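Local structure of putative c-1-tetrahydrofolate synthase, cytoplasmic (Leishmania major, 4A26) at residues V130-G133 against L134-K138. The protein probably catalyses, as a homodimer, both the NAD(P)-dependent oxidation of methylenetetrahydrofolate and the hydrolysis of the resulting methenyltetrahydrofolate in one-carbon metabolism. Numbering follows the deposited sequence.
Sequences VNVG and LLHYK
The short helix 129-136 ends here at the dimer interface, and V132 and H136, one turn apart, meet through backbone and side chain. Two regular alpha-helical bonds come first: L134 N donates to V130 O, almost straight at 175°, and L135 N donates to N131 O. The carbonyl of V132 then serves two donors of one residue. H136 N reaches V132 O at 3.2 Å, and the imidazole ND1 of H136 binds V132 O at 3.0 Å, the two arriving from opposite faces of the carbonyl plane. The ring donor stands above that plane instead of on a lone pair. This bond requires the proton on ND1 and limits rotation of the ring, which H136 carries beside V132 because its CG is anti to its own carbonyl carbon (chi1 -73°). The two side chains point the same way, and V132 CG1 meets the ring edge in its plane, 3.8 Å from H136 ND1. One face of the imidazole is covered by L135 CD1; the ring also stacks on H136 of the second subunit.

At the end of the helix G133 O accepts two weak bonds, from H136 N and from Y137 N, and Y137 departs from helical geometry. Its CB packs 3.4 Å from G133 O. On another side of the helix, L134 CG lies 3.4 Å from V130 O, and the side chains of V130 and L134 both pack on P129 of the second subunit. N131 ND2 is hydrogen-bonded to D123 OD2, earlier in the same chain. The arrangement is that of the C-terminal turn of a helix, whose last backbone bonds are weak, with a histidine side chain bonded back to the carbonyl one turn earlier, set in a homodimer interface.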
ATOM      1  N   VAL A 130       7.477  -0.090   6.516  1.00 43.69           N
ATOM      2  CA  VAL A 130       6.967   1.184   7.024  1.00 44.04           C
ATOM      3  C   VAL A 130       6.921   2.262   5.928  1.00 41.47           C
ATOM      4  O   VAL A 130       5.957   3.020   5.848  1.00 41.35           O
ATOM      5  CB  VAL A 130       7.761   1.671   8.268  1.00 46.04           C
ATOM      6  CG1 VAL A 130       9.222   1.938   7.920  1.00 45.04           C
ATOM      7  CG2 VAL A 130       7.105   2.903   8.874  1.00 46.75           C
ATOM      8  N   ASN A 131       7.936   2.311   5.070  1.00 39.85           N
ATOM      9  CA  ASN A 131       7.912   3.236   3.925  1.00 37.75           C
ATOM     10  C   ASN A 131       6.875   2.813   2.878  1.00 36.59           C
ATOM     11  O   ASN A 131       6.182   3.658   2.305  1.00 35.63           O
ATOM     12  CB  ASN A 131       9.302   3.375   3.301  1.00 36.44           C
ATOM     13  CG  ASN A 131      10.294   4.077   4.229  1.00 37.91           C
ATOM     14  OD1 ASN A 131       9.943   5.013   4.951  1.00 39.28           O
ATOM     15  ND2 ASN A 131      11.535   3.626   4.208  1.00 37.88           N
ATOM     16  N   VAL A 132       6.759   1.505   2.653  1.00 37.06           N
ATOM     17  CA  VAL A 132       5.706   0.961   1.796  1.00 36.37           C
ATOM     18  C   VAL A 132       4.329   1.287   2.374  1.00 37.66           C
ATOM     19  O   VAL A 132       3.395   1.596   1.636  1.00 36.54           O
ATOM     20  CB  VAL A 132       5.836  -0.573   1.619  1.00 37.18           C
ATOM     21  CG1 VAL A 132       4.766  -1.097   0.670  1.00 35.92           C
ATOM     22  CG2 VAL A 132       7.228  -0.943   1.103  1.00 36.63           C
ATOM     23  N   GLY A 133       4.213   1.221   3.698  1.00 40.37           N
ATOM     24  CA  GLY A 133       2.981   1.587   4.383  1.00 42.08           C
ATOM     25  C   GLY A 133       2.601   3.024   4.107  1.00 41.49           C
ATOM     26  O   GLY A 133       1.527   3.298   3.580  1.00 41.15           O
ATOM     27  N   LEU A 134       3.505   3.938   4.446  1.00 41.81           N
ATOM     28  CA  LEU A 134       3.295   5.373   4.224  1.00 41.55           C
ATOM     29  C   LEU A 134       2.981   5.708   2.759  1.00 39.48           C
ATOM     30  O   LEU A 134       2.217   6.630   2.477  1.00 39.41           O
ATOM     31  CB  LEU A 134       4.519   6.159   4.700  1.00 41.81           C
ATOM     32  CG  LEU A 134       4.746   6.163   6.213  1.00 44.27           C
ATOM     33  CD1 LEU A 134       6.143   6.652   6.553  1.00 44.44           C
ATOM     34  CD2 LEU A 134       3.694   7.007   6.909  1.00 46.01           C
ATOM     35  N   LEU A 135       3.565   4.952   1.836  1.00 38.22           N
ATOM     36  CA  LEU A 135       3.288   5.117   0.409  1.00 36.51           C
ATOM     37  C   LEU A 135       1.826   4.792   0.087  1.00 36.90           C
ATOM     38  O   LEU A 135       1.215   5.458  -0.741  1.00 36.09           O
ATOM     39  CB  LEU A 135       4.243   4.241  -0.419  1.00 35.16           C
ATOM     40  CG  LEU A 135       4.220   4.287  -1.955  1.00 33.34           C
ATOM     41  CD1 LEU A 135       3.150   3.370  -2.525  1.00 32.93           C
ATOM     42  CD2 LEU A 135       4.050   5.710  -2.486  1.00 32.63           C
ATOM     43  N   HIS A 136       1.272   3.776   0.749  1.00 38.61           N
ATOM     44  CA  HIS A 136      -0.129   3.379   0.547  1.00 39.35           C
ATOM     45  C   HIS A 136      -1.101   4.106   1.483  1.00 41.67           C
ATOM     46  O   HIS A 136      -2.306   4.092   1.252  1.00 42.10           O
ATOM     47  CB  HIS A 136      -0.293   1.868   0.732  1.00 40.04           C
ATOM     48  CG  HIS A 136       0.264   1.056  -0.394  1.00 38.46           C
ATOM     49  ND1 HIS A 136       1.509   0.467  -0.343  1.00 38.25           N
ATOM     50  CD2 HIS A 136      -0.255   0.732  -1.602  1.00 37.64           C
ATOM     51  CE1 HIS A 136       1.733  -0.182  -1.472  1.00 37.18           C
ATOM     52  NE2 HIS A 136       0.679  -0.037  -2.254  1.00 36.48           N
ATOM     53  N   TYR A 137      -0.574   4.734   2.530  1.00 43.64           N
ATOM     54  CA  TYR A 137      -1.393   5.388   3.554  1.00 46.47           C
ATOM     55  C   TYR A 137      -2.018   6.676   3.008  1.00 46.45           C
ATOM     56  O   TYR A 137      -1.341   7.699   2.884  1.00 46.18           O
ATOM     57  CB  TYR A 137      -0.534   5.693   4.793  1.00 48.25           C
ATOM     58  CG  TYR A 137      -1.225   5.489   6.124  1.00 51.90           C
ATOM     59  CD1 TYR A 137      -1.423   4.209   6.635  1.00 53.71           C
ATOM     60  CD2 TYR A 137      -1.656   6.571   6.887  1.00 54.38           C
ATOM     61  CE1 TYR A 137      -2.042   4.010   7.862  1.00 57.13           C
ATOM     62  CE2 TYR A 137      -2.276   6.382   8.119  1.00 57.91           C
ATOM     63  CZ  TYR A 137      -2.466   5.099   8.599  1.00 59.32           C
ATOM     64  OH  TYR A 137      -3.077   4.898   9.818  1.00 63.43           O
ATOM     65  N   LYS A 138      -3.304   6.615   2.669  1.00 47.27           N
ATOM     66  CA  LYS A 138      -4.035   7.784   2.176  1.00 47.77           C
ATOM     67  C   LYS A 138      -4.096   8.841   3.271  1.00 50.44           C
ATOM     68  O   LYS A 138      -4.749   8.637   4.291  1.00 53.11           O
ATOM     69  CB  LYS A 138      -5.451   7.387   1.735  1.00 48.32           C
ATOM     70  CG  LYS A 138      -6.316   8.526   1.161  1.00 48.82           C
ATOM     71  CD  LYS A 138      -7.326   9.059   2.175  1.00 52.19           C
ATOM     72  CE  LYS A 138      -8.312  10.040   1.538  1.00 52.78           C
ATOM     73  NZ  LYS A 138      -9.282   9.385   0.622  1.00 51.41           N
TER